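Local coordinates for protein nadb-ler3 (Gallus gallus, PDB 3WXB) that catalyses the NAD(P)H-dependent reduction of carbonyl compounds, as a member of the short-chain dehydrogenase/reductase family expressed in chicken fatty liver, at residues Gln69-Leu74 / Leu81-Leu86; Ala92-Ala97 / Pro144-Gln149; Tyr188-Gly193 / Ser197-Lys202. All coordinates share one frame; numbering follows the deposited sequence.

Contact 1 of 3, residues Gln69-Leu74 / Leu81-Leu86; sequences QELQKL and LVIVPL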
loop_
_atom_site.group_PDB
_atom_site.type_symbol
_atom_site.label_atom_id
_atom_site.label_comp_id
_atom_site.label_asym_id
_atom_site.label_seq_id
_atom_site.Cartn_x
_atom_site.Cartn_y
_atom_site.Cartn_z
ATOM N N GLN A 69 -18.903 -21.033 -15.219
ATOM C CA GLN A 69 -20.115 -21.534 -15.828
ATOM C C GLN A 69 -21.040 -20.400 -16.207
ATOM O O GLN A 69 -21.519 -20.329 -17.353
ATOM C CB GLN A 69 -20.830 -22.398 -14.811
ATOM C CG GLN A 69 -21.497 -23.594 -15.376
ATOM C CD GLN A 69 -21.608 -24.666 -14.328
ATOM O OE1 GLN A 69 -20.669 -25.434 -14.120
ATOM N NE2 GLN A 69 -22.750 -24.712 -13.639
ATOM N N GLU A 70 -21.340 -19.535 -15.242
ATOM C CA GLU A 70 -22.341 -18.528 -15.545
ATOM C C GLU A 70 -21.835 -17.538 -16.600
ATOM O O GLU A 70 -22.613 -17.058 -17.438
ATOM C CB GLU A 70 -22.899 -17.869 -14.295
ATOM C CG GLU A 70 -24.401 -17.685 -14.386
ATOM C CD GLU A 70 -24.785 -16.249 -14.063
ATOM O OE1 GLU A 70 -24.573 -15.828 -12.891
ATOM O OE2 GLU A 70 -25.280 -15.531 -14.985
ATOM N N LEU A 71 -20.518 -17.312 -16.630
ATOM C CA LEU A 71 -19.891 -16.486 -17.686
ATOM C C LEU A 71 -20.025 -17.080 -19.060
ATOM O O LEU A 71 -20.240 -16.358 -20.030
ATOM C CB LEU A 71 -18.392 -16.296 -17.463
ATOM C CG LEU A 71 -17.742 -14.967 -17.086
ATOM C CD1 LEU A 71 -16.177 -15.019 -17.263
ATOM C CD2 LEU A 71 -18.370 -13.666 -17.779
ATOM N N GLN A 72 -19.771 -18.384 -19.159
ATOM C CA GLN A 72 -19.892 -19.101 -20.421
ATOM C C GLN A 72 -21.339 -19.032 -20.923
ATOM O O GLN A 72 -21.577 -18.948 -22.115
ATOM C CB GLN A 72 -19.453 -20.561 -20.222
ATOM C CG GLN A 72 -17.941 -20.735 -20.060
ATOM C CD GLN A 72 -17.141 -20.316 -21.288
ATOM O OE1 GLN A 72 -17.699 -19.910 -22.300
ATOM N NE2 GLN A 72 -15.827 -20.387 -21.188
ATOM N N LYS A 73 -22.287 -19.064 -19.997
ATOM C CA LYS A 73 -23.704 -18.947 -20.325
ATOM C C LYS A 73 -23.888 -17.618 -21.011
ATOM O O LYS A 73 -24.249 -17.564 -22.184
ATOM C CB LYS A 73 -24.522 -18.949 -19.052
ATOM C CG LYS A 73 -25.768 -19.767 -19.076
ATOM C CD LYS A 73 -25.983 -20.396 -17.683
ATOM C CE LYS A 73 -25.194 -21.699 -17.535
ATOM N NZ LYS A 73 -25.055 -22.169 -16.118
ATOM N N LEU A 74 -23.550 -16.542 -20.290
ATOM C CA LEU A 74 -23.620 -15.193 -20.832
ATOM C C LEU A 74 -23.011 -15.074 -22.216
ATOM O O LEU A 74 -23.601 -14.434 -23.111
ATOM C CB LEU A 74 -22.929 -14.185 -19.898
ATOM C CG LEU A 74 -23.697 -13.535 -18.748
ATOM C CD1 LEU A 74 -22.735 -12.560 -18.041
ATOM C CD2 LEU A 74 -25.015 -12.810 -19.218
ATOM N N LEU A 81 -19.278 -10.342 -25.866
ATOM C CA LEU A 81 -18.535 -10.912 -24.724
ATOM C C LEU A 81 -17.421 -11.874 -25.114
ATOM O O LEU A 81 -17.703 -12.955 -25.667
ATOM C CB LEU A 81 -19.500 -11.637 -23.770
ATOM C CG LEU A 81 -18.908 -12.266 -22.477
ATOM C CD1 LEU A 81 -18.024 -11.232 -21.707
ATOM C CD2 LEU A 81 -20.026 -12.739 -21.579
ATOM N N VAL A 82 -16.167 -11.498 -24.819
ATOM C CA VAL A 82 -14.982 -12.296 -25.070
ATOM C C VAL A 82 -14.387 -12.769 -23.725
ATOM O O VAL A 82 -13.950 -11.929 -22.926
ATOM C CB VAL A 82 -13.913 -11.500 -25.812
ATOM C CG1 VAL A 82 -12.670 -12.343 -26.085
ATOM C CG2 VAL A 82 -14.460 -10.908 -27.147
ATOM N N ILE A 83 -14.332 -14.097 -23.504
ATOM C CA ILE A 83 -13.748 -14.675 -22.283
ATOM C C ILE A 83 -12.249 -14.900 -22.454
ATOM O O ILE A 83 -11.816 -15.576 -23.404
ATOM C CB ILE A 83 -14.496 -15.944 -21.826
ATOM C CG1 ILE A 83 -15.905 -15.574 -21.400
ATOM C CG2 ILE A 83 -13.771 -16.599 -20.617
ATOM C CD1 ILE A 83 -16.876 -16.780 -21.133
ATOM N N VAL A 84 -11.455 -14.281 -21.563
ATOM C CA VAL A 84 -9.991 -14.308 -21.599
ATOM C C VAL A 84 -9.379 -15.051 -20.357
ATOM O O VAL A 84 -9.609 -14.637 -19.178
ATOM C CB VAL A 84 -9.388 -12.854 -21.734
ATOM C CG1 VAL A 84 -7.860 -12.901 -21.965
ATOM C CG2 VAL A 84 -10.065 -12.055 -22.894
ATOM N N PRO A 85 -8.646 -16.191 -20.599
ATOM C CA PRO A 85 -7.958 -16.821 -19.443
ATOM C C PRO A 85 -6.860 -15.941 -18.895
ATOM O O PRO A 85 -6.052 -15.387 -19.654
ATOM C CB PRO A 85 -7.347 -18.168 -20.008
ATOM C CG PRO A 85 -7.342 -17.989 -21.543
ATOM C CD PRO A 85 -8.400 -16.901 -21.885
ATOM N N LEU A 86 -6.827 -15.815 -17.572
ATOM C CA LEU A 86 -5.818 -14.941 -16.952
ATOM C C LEU A 86 -5.595 -15.313 -15.483
ATOM O O LEU A 86 -6.538 -15.383 -14.710
ATOM C CB LEU A 86 -6.256 -13.444 -17.041
ATOM C CG LEU A 86 -5.375 -12.360 -16.354
ATOM C CD1 LEU A 86 -3.961 -12.336 -16.857
ATOM C CD2 LEU A 86 -6.011 -10.897 -16.471
#
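Ile83 meets helix 69-74 chiefly through CD1, the last carbon of its longer branch. That methyl lies 4.0 Å from Leu71 CB and 3.6 Å from the backbone atom Leu71 O, and on its other flank it touches the amide end of Gln72, with Ile83 CD1 3.4 Å from Gln72 OE1. The side chains of Leu71 and Ile83 run past each other in opposite directions. One helical turn on, at Leu74, the strand partner is Leu81, whose CD2 reaches Leu74 CB at 3.7 Å and Leu71 CD2 at 4.2 Å. No hydrogen bond crosses, so branched aliphatic residues suit the interface: they fill it and ask for no polar partner.

Gln72 starts out facing away from the strand, but its chain bends at chi2 (-63°) and brings the amide back over Ile83. NE2 is fixed there by a hydrogen bond to Pro63 O, and Pro63 also packs on Ile83. Further out, Leu81 touches Val43 and Leu74 touches Gln44 of helix 37-47, while Val82 and Val84 are hydrogen-bonded through their backbones to strand 55-60.

The segments 69-74 and 81-85 run roughly antiparallel (147° between their N-to-C directions), their axes 9.2 Å apart at closest approach. This is the second half of a beta-alpha-beta crossover, in which helix 69-77 leads from strand 55-60 to the outermost strand of this chain's sheet, 81-85, in an NADPH-binding Rossmann fold.

Contact 2 of 3, residues Ala92-Ala97 / Pro144-Gln149; sequences ASIKAA and PLLLSQ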
loop_
_atom_site.group_PDB
_atom_site.type_symbol
_atom_site.label_atom_id
_atom_site.label_comp_id
_atom_site.label_asym_id
_atom_site.label_seq_id
_atom_site.Cartn_x
_atom_site.Cartn_y
_atom_site.Cartn_z
ATOM N N ALA A 92 3.584 -13.949 -17.195
ATOM C CA ALA A 92 3.449 -14.613 -18.500
ATOM C C ALA A 92 2.007 -14.707 -18.940
ATOM O O ALA A 92 1.711 -14.560 -20.134
ATOM C CB ALA A 92 4.168 -16.085 -18.493
ATOM N N SER A 93 1.103 -14.932 -17.996
ATOM C CA SER A 93 -0.328 -15.004 -18.275
ATOM C C SER A 93 -0.902 -13.592 -18.577
ATOM O O SER A 93 -1.795 -13.430 -19.448
ATOM C CB SER A 93 -1.040 -15.596 -17.091
ATOM O OG SER A 93 -2.424 -15.696 -17.332
ATOM N N ILE A 94 -0.415 -12.592 -17.871
ATOM C CA ILE A 94 -0.694 -11.196 -18.175
ATOM C C ILE A 94 -0.228 -10.870 -19.583
ATOM O O ILE A 94 -0.939 -10.315 -20.373
ATOM C CB ILE A 94 0.028 -10.246 -17.204
ATOM C CG1 ILE A 94 -0.554 -10.398 -15.798
ATOM C CG2 ILE A 94 -0.055 -8.846 -17.665
ATOM C CD1 ILE A 94 0.141 -9.633 -14.744
ATOM N N LYS A 95 0.983 -11.252 -19.890
ATOM C CA LYS A 95 1.505 -11.041 -21.213
ATOM C C LYS A 95 0.613 -11.649 -22.275
ATOM O O LYS A 95 0.278 -11.002 -23.227
ATOM C CB LYS A 95 2.920 -11.601 -21.334
ATOM C CG LYS A 95 3.673 -11.096 -22.554
ATOM C CD LYS A 95 5.102 -11.528 -22.591
ATOM C CE LYS A 95 5.641 -11.492 -24.003
ATOM N NZ LYS A 95 6.780 -10.556 -24.141
ATOM N N ALA A 96 0.267 -12.902 -22.107
ATOM C CA ALA A 96 -0.490 -13.627 -23.126
ATOM C C ALA A 96 -1.902 -13.039 -23.272
ATOM O O ALA A 96 -2.437 -12.955 -24.380
ATOM C CB ALA A 96 -0.524 -15.112 -22.794
ATOM N N ALA A 97 -2.508 -12.617 -22.165
ATOM C CA ALA A 97 -3.831 -12.001 -22.196
ATOM C C ALA A 97 -3.815 -10.687 -22.991
ATOM O O ALA A 97 -4.678 -10.473 -23.849
ATOM C CB ALA A 97 -4.393 -11.778 -20.753
ATOM N N PRO A 144 -2.494 -5.193 -10.565
ATOM C CA PRO A 144 -3.091 -4.011 -11.285
ATOM C C PRO A 144 -2.048 -3.187 -11.933
ATOM O O PRO A 144 -2.293 -2.720 -13.040
ATOM C CB PRO A 144 -3.806 -3.234 -10.150
ATOM C CG PRO A 144 -4.338 -4.402 -9.331
ATOM C CD PRO A 144 -3.103 -5.322 -9.235
ATOM N N LEU A 145 -0.869 -3.034 -11.308
ATOM C CA LEU A 145 0.214 -2.331 -11.963
ATOM C C LEU A 145 0.636 -2.978 -13.313
ATOM O O LEU A 145 0.786 -2.304 -14.356
ATOM C CB LEU A 145 1.420 -2.202 -11.023
ATOM C CG LEU A 145 2.688 -1.817 -11.718
ATOM C CD1 LEU A 145 2.710 -0.289 -12.013
ATOM C CD2 LEU A 145 3.913 -2.236 -10.896
ATOM N N LEU A 146 0.903 -4.284 -13.261
ATOM C CA LEU A 146 1.424 -5.040 -14.404
ATOM C C LEU A 146 0.421 -5.105 -15.541
ATOM O O LEU A 146 0.794 -4.977 -16.721
ATOM C CB LEU A 146 1.729 -6.484 -13.957
ATOM C CG LEU A 146 3.124 -6.835 -13.432
ATOM C CD1 LEU A 146 3.956 -5.745 -12.918
ATOM C CD2 LEU A 146 3.099 -8.042 -12.488
ATOM N N LEU A 147 -0.829 -5.275 -15.177
ATOM C CA LEU A 147 -1.927 -5.284 -16.157
ATOM C C LEU A 147 -2.043 -3.900 -16.854
ATOM O O LEU A 147 -2.172 -3.819 -18.082
ATOM C CB LEU A 147 -3.216 -5.686 -15.491
ATOM C CG LEU A 147 -3.314 -7.200 -15.235
ATOM C CD1 LEU A 147 -4.313 -7.515 -14.112
ATOM C CD2 LEU A 147 -3.761 -7.967 -16.550
ATOM N N SER A 148 -1.982 -2.836 -16.059
ATOM C CA SER A 148 -1.953 -1.478 -16.590
ATOM C C SER A 148 -0.776 -1.284 -17.560
ATOM O O SER A 148 -0.963 -0.744 -18.680
ATOM C CB SER A 148 -1.963 -0.444 -15.436
ATOM O OG SER A 148 -3.180 -0.605 -14.729
ATOM N N GLN A 149 0.418 -1.745 -17.172
ATOM C CA GLN A 149 1.578 -1.633 -18.070
ATOM C C GLN A 149 1.302 -2.400 -19.377
ATOM O O GLN A 149 1.597 -1.905 -20.462
ATOM C CB GLN A 149 2.852 -2.203 -17.457
ATOM C CG GLN A 149 3.564 -1.326 -16.460
ATOM C CD GLN A 149 4.642 -2.124 -15.689
ATOM O OE1 GLN A 149 4.623 -3.342 -15.680
ATOM N NE2 GLN A 149 5.543 -1.416 -15.018
#
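Ile94 reaches across to helix 144-149 with both of its branches and makes all the close contacts between the two segments. These contacts are wholly apolar. The longer branch ends at Ile94 CD1, which sits 3.6 Å from Leu146 CB and 4.0 Å from Leu146 CD2. The shorter branch turns to the next residue, with Ile94 CG2 4.0 Å from Leu147 CD2. With CG1 anti to the carbonyl carbon (chi1 -67°) and CG2 anti to the backbone N, the longer branch ends against Leu146, while CG2, with CG1 behind it, meets Leu147 CD2. The isoleucine side chain crosses each leucine at about a right angle. A beta-branched residue suits this place because it offers two carbon branches, each ending in a methyl, close to the backbone, where the helices come near: Ile94 CA and Leu147 CA are 6.4 Å apart. Replacing Ile94 by an alanine is likely to open a gap between the helices and leave Leu146 CB and Leu147 CD2 without the partner just described.

No hydrogen bond joins the two segments; polar bonds tie helix 91-105 to the loop before it. Ser93 OG is hydrogen-bonded to Glu87 N, and Ala92 N to Asp90 OD1.

Further packing extends the apolar layer. Leu147 also rests on Thr32, Leu86 and Asn115, and Leu146 touches Leu130 of the second subunit, whose Ile125 O and Glu128 O accept hydrogen bonds from Gln149 NE2. The contact thus joins two neighbouring helices of the Rossmann fold, 91-105 and the long 130-160, the latter also part of the subunit interface.

Contact 3 of 3, residues Tyr188-Gly193 / Ser197-Lys202; sequences YLWQYG and SYRCSK. With NDP (NADPH dihydro-nicotinamide-adenine-dinucleotide phosphate), chain C; EDO (1,2-ethanediol), chain D.
The guanidinium of Arg199 points end-on at Tyr188 O, with NH1 and NH2 both hydrogen-bonded to that single oxygen at 2.8 Å. The two nitrogens come from the same face of the Tyr188 carbonyl plane, tilted from it, and neither bond is straight. The second bond of Arg199 NH2, to Gly193 O at 2.8 Å, is almost straight (175°) and enters nearly along the C=O axis. Both carbonyl oxygens lie in the plane of the guanidinium. Arg199 spans the distance because its chain is extended from CG to NE, and its NE is hydrogen-bonded to Gln194 O.

The Trp190 and Arg199 side chains cross at about a right angle, with indole and guanidinium planes 58° apart. The benzo edge lies over one guanidinium face, with Trp190 CE3 3.7 Å from Arg199 NE. Arg199 NE lies near the plane of the indole ring, so this is an edge approach and no cation-pi stack. From the second subunit, Met214 packs on Trp190 and Met207 on Arg199.

Tyr198 and Lys202, one turn apart on the same helix, turn to the cofactor. With CG anti to the backbone N (chi1 -177°), the tyrosine ring carries its hydroxyl to the nicotinamide ribose: Tyr198 OH is 2.6 Å from NDP O2D, which lies at the ring edge in plane. An ethanediol, probably from the crystallisation liquor, is also hydrogen-bonded to this hydroxyl through its O2. Lys202 CG covers one ring face, and Lys202 NZ donates to NDP O3D at 2.9 Å and is also hydrogen-bonded to Ile177 O.

Tyr198 and Lys202 match the Tyr-X-X-X-Lys motif of short-chain dehydrogenases, in which tyrosine is the usual proton donor. The ethanediol, also hydrogen-bonded to Ser179 OG, is consistent with a substrate carbonyl lying here, while Arg199, with its several N-H groups, ties the preceding loop to this helix.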
loop_
_atom_site.group_PDB
_atom_site.type_symbol
_atom_site.label_atom_id
_atom_site.label_comp_id
_atom_site.label_asym_id
_atom_site.label_seq_id
_atom_site.Cartn_x
_atom_site.Cartn_y
_atom_site.Cartn_z
ATOM N N TYR A 188 -12.042 0.984 7.609
ATOM C CA TYR A 188 -13.422 0.517 7.623
ATOM C C TYR A 188 -13.465 -0.964 8.052
ATOM O O TYR A 188 -12.586 -1.755 7.631
ATOM C CB TYR A 188 -13.976 0.648 6.187
ATOM C CG TYR A 188 -15.421 0.284 5.950
ATOM C CD1 TYR A 188 -16.445 0.799 6.768
ATOM C CD2 TYR A 188 -15.785 -0.513 4.834
ATOM C CE1 TYR A 188 -17.793 0.496 6.523
ATOM C CE2 TYR A 188 -17.134 -0.813 4.553
ATOM C CZ TYR A 188 -18.140 -0.308 5.412
ATOM O OH TYR A 188 -19.479 -0.612 5.171
ATOM N N LEU A 189 -14.465 -1.317 8.848
ATOM C CA LEU A 189 -14.752 -2.735 9.235
ATOM C C LEU A 189 -13.705 -3.378 10.132
ATOM O O LEU A 189 -13.581 -4.616 10.193
ATOM C CB LEU A 189 -15.042 -3.609 8.003
ATOM C CG LEU A 189 -16.408 -3.265 7.307
ATOM C CD1 LEU A 189 -16.609 -4.015 5.929
ATOM C CD2 LEU A 189 -17.608 -3.540 8.258
ATOM N N TRP A 190 -12.960 -2.533 10.851
ATOM C CA TRP A 190 -11.870 -2.994 11.754
ATOM C C TRP A 190 -12.335 -4.053 12.781
ATOM O O TRP A 190 -11.648 -5.014 13.029
ATOM C CB TRP A 190 -11.227 -1.799 12.500
ATOM C CG TRP A 190 -10.129 -2.271 13.464
ATOM C CD1 TRP A 190 -10.234 -2.403 14.820
ATOM C CD2 TRP A 190 -8.828 -2.814 13.106
ATOM N NE1 TRP A 190 -9.044 -2.895 15.337
ATOM C CE2 TRP A 190 -8.169 -3.146 14.311
ATOM C CE3 TRP A 190 -8.126 -2.942 11.897
ATOM C CZ2 TRP A 190 -6.869 -3.654 14.337
ATOM C CZ3 TRP A 190 -6.828 -3.447 11.919
ATOM C CH2 TRP A 190 -6.218 -3.804 13.130
ATOM N N GLN A 191 -13.513 -3.834 13.365
ATOM C CA GLN A 191 -14.136 -4.724 14.332
ATOM C C GLN A 191 -14.544 -6.061 13.711
ATOM O O GLN A 191 -14.433 -7.121 14.368
ATOM C CB GLN A 191 -15.332 -4.003 15.024
ATOM C CG GLN A 191 -16.277 -3.157 14.071
ATOM C CD GLN A 191 -15.650 -1.832 13.492
ATOM O OE1 GLN A 191 -15.162 -0.972 14.227
ATOM N NE2 GLN A 191 -15.689 -1.689 12.177
ATOM N N TYR A 192 -14.931 -6.034 12.425
ATOM C CA TYR A 192 -15.226 -7.242 11.663
ATOM C C TYR A 192 -13.962 -8.067 11.307
ATOM O O TYR A 192 -13.981 -9.275 11.349
ATOM C CB TYR A 192 -15.988 -6.843 10.400
ATOM C CG TYR A 192 -16.350 -7.965 9.475
ATOM C CD1 TYR A 192 -17.407 -8.834 9.769
ATOM C CD2 TYR A 192 -15.711 -8.108 8.245
ATOM C CE1 TYR A 192 -17.750 -9.882 8.873
ATOM C CE2 TYR A 192 -16.040 -9.160 7.380
ATOM C CZ TYR A 192 -17.063 -10.035 7.709
ATOM O OH TYR A 192 -17.353 -11.049 6.821
ATOM N N GLY A 193 -12.869 -7.422 10.957
ATOM C CA GLY A 193 -11.684 -8.143 10.570
ATOM C C GLY A 193 -10.498 -7.230 10.412
ATOM O O GLY A 193 -10.605 -6.169 9.741
ATOM N N SER A 197 -2.886 -7.759 5.736
ATOM C CA SER A 197 -2.407 -7.988 4.367
ATOM C C SER A 197 -3.341 -7.336 3.313
ATOM O O SER A 197 -2.849 -6.740 2.353
ATOM C CB SER A 197 -2.236 -9.488 4.033
ATOM O OG SER A 197 -3.437 -10.213 4.188
ATOM N N TYR A 198 -4.645 -7.483 3.519
ATOM C CA TYR A 198 -5.641 -6.839 2.616
ATOM C C TYR A 198 -5.597 -5.286 2.701
ATOM O O TYR A 198 -5.484 -4.635 1.672
ATOM C CB TYR A 198 -7.002 -7.302 2.972
ATOM C CG TYR A 198 -8.121 -6.763 2.072
ATOM C CD1 TYR A 198 -8.343 -7.316 0.810
ATOM C CD2 TYR A 198 -8.972 -5.749 2.513
ATOM C CE1 TYR A 198 -9.424 -6.878 -0.041
ATOM C CE2 TYR A 198 -10.070 -5.310 1.673
ATOM C CZ TYR A 198 -10.258 -5.882 0.429
ATOM O OH TYR A 198 -11.271 -5.492 -0.389
ATOM N N ARG A 199 -5.602 -4.732 3.923
ATOM C CA ARG A 199 -5.632 -3.277 4.165
ATOM C C ARG A 199 -4.382 -2.617 3.602
ATOM O O ARG A 199 -4.419 -1.561 2.938
ATOM C CB ARG A 199 -5.820 -2.952 5.690
ATOM C CG ARG A 199 -7.075 -3.543 6.296
ATOM C CD ARG A 199 -7.227 -3.078 7.729
ATOM N NE ARG A 199 -8.465 -3.625 8.243
ATOM C CZ ARG A 199 -9.656 -3.029 8.129
ATOM N NH1 ARG A 199 -9.775 -1.795 7.547
ATOM N NH2 ARG A 199 -10.726 -3.638 8.606
ATOM N N CYS A 200 -3.229 -3.218 3.884
ATOM C CA CYS A 200 -1.958 -2.651 3.366
ATOM C C CYS A 200 -1.965 -2.697 1.837
ATOM O O CYS A 200 -1.514 -1.679 1.167
ATOM C CB CYS A 200 -0.721 -3.444 3.911
ATOM S SG CYS A 200 -0.471 -3.145 5.655
ATOM N N SER A 201 -2.438 -3.798 1.238
ATOM C CA SER A 201 -2.488 -3.872 -0.233
ATOM C C SER A 201 -3.461 -2.828 -0.847
ATOM O O SER A 201 -3.204 -2.339 -1.917
ATOM C CB SER A 201 -2.902 -5.252 -0.753
ATOM O OG SER A 201 -4.280 -5.562 -0.584
ATOM N N LYS A 202 -4.571 -2.551 -0.168
ATOM C CA LYS A 202 -5.538 -1.543 -0.727
ATOM C C LYS A 202 -5.063 -0.111 -0.579
ATOM O O LYS A 202 -5.288 0.699 -1.472
ATOM C CB LYS A 202 -6.930 -1.763 -0.164
ATOM C CG LYS A 202 -7.531 -3.145 -0.556
ATOM C CD LYS A 202 -7.724 -3.237 -2.106
ATOM C CE LYS A 202 -8.744 -4.414 -2.506
ATOM N NZ LYS A 202 -8.929 -4.531 -4.043
HETATM P PA NDP C . -14.856 -12.363 -4.802
HETATM O O1A NDP C . -13.995 -13.069 -3.806
HETATM O O2A NDP C . -16.231 -12.661 -4.782
HETATM O O5B NDP C . -14.375 -12.578 -6.201
HETATM C C5B NDP C . -12.940 -12.559 -6.446
HETATM C C4B NDP C . -12.741 -12.565 -7.922
HETATM O O4B NDP C . -11.284 -12.251 -8.276
HETATM C C3B NDP C . -13.000 -13.950 -8.562
HETATM O O3B NDP C . -13.348 -13.666 -9.981
HETATM C C2B NDP C . -11.599 -14.583 -8.520
HETATM O O2B NDP C . -11.416 -15.669 -9.454
HETATM C C1B NDP C . -10.713 -13.380 -8.948
HETATM N N9A NDP C . -9.241 -13.621 -8.494
HETATM C C8A NDP C . -8.710 -13.739 -7.251
HETATM N N7A NDP C . -7.389 -13.974 -7.377
HETATM C C5A NDP C . -7.118 -14.141 -8.661
HETATM C C6A NDP C . -5.973 -14.400 -9.316
HETATM N N6A NDP C . -4.848 -14.601 -8.607
HETATM N N1A NDP C . -5.958 -14.443 -10.659
HETATM C C2A NDP C . -7.099 -14.181 -11.375
HETATM N N3A NDP C . -8.279 -13.939 -10.683
HETATM C C4A NDP C . -8.250 -13.881 -9.356
HETATM O O3 NDP C . -14.529 -10.784 -4.495
HETATM P PN NDP C . -15.551 -9.569 -4.801
HETATM O O1N NDP C . -16.279 -9.289 -3.570
HETATM O O2N NDP C . -16.251 -9.772 -6.083
HETATM O O5D NDP C . -14.403 -8.419 -4.943
HETATM C C5D NDP C . -13.943 -7.864 -6.191
HETATM C C4D NDP C . -13.100 -6.619 -5.871
HETATM O O4D NDP C . -13.866 -5.734 -5.068
HETATM C C3D NDP C . -11.897 -7.050 -4.984
HETATM O O3D NDP C . -10.792 -6.294 -5.466
HETATM C C2D NDP C . -12.256 -6.647 -3.612
HETATM O O2D NDP C . -11.104 -6.364 -2.819
HETATM C C1D NDP C . -13.088 -5.411 -3.858
HETATM N N1N NDP C . -13.975 -5.117 -2.704
HETATM C C2N NDP C . -15.003 -5.979 -2.293
HETATM C C3N NDP C . -15.810 -5.647 -1.200
HETATM C C7N NDP C . -16.889 -6.449 -0.785
HETATM O O7N NDP C . -17.541 -6.115 0.207
HETATM N N7N NDP C . -17.239 -7.502 -1.587
HETATM C C4N NDP C . -15.557 -4.466 -0.471
HETATM C C5N NDP C . -14.532 -3.585 -0.841
HETATM C C6N NDP C . -13.712 -3.904 -1.935
HETATM P P2B NDP C . -11.677 -17.229 -8.974
HETATM O O1X NDP C . -10.795 -17.848 -9.974
HETATM O O2X NDP C . -13.138 -17.339 -9.099
HETATM O O3X NDP C . -11.143 -17.286 -7.586
HETATM C C1 EDO D . -14.117 -6.302 2.375
HETATM O O1 EDO D . -13.957 -6.938 3.681
HETATM C C2 EDO D . -14.143 -4.782 2.585
HETATM O O2 EDO D . -13.079 -4.377 1.677
#

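From the N terminus, contact 1 comes first and closes a connection of six residues, the end of helix 69-77 and the loop after it, before strand 81-85. After a short loop the chain enters helix 91-105, and contact 2 spans 46 residues to join it to helix 130-160. Contact 3 closes the shortest connection, three residues, where the loop runs into the start of helix 196-216. The three follow in series, without nesting or crossing. Contacts 1 and 2 touch: Leu86 CD2 lies 3.7 Å from Leu147 CD2, and Val84 packs on Ala97. Contact 3 stands apart, about 7 Å from contact 2 between nearest atoms, but both also meet the second subunit.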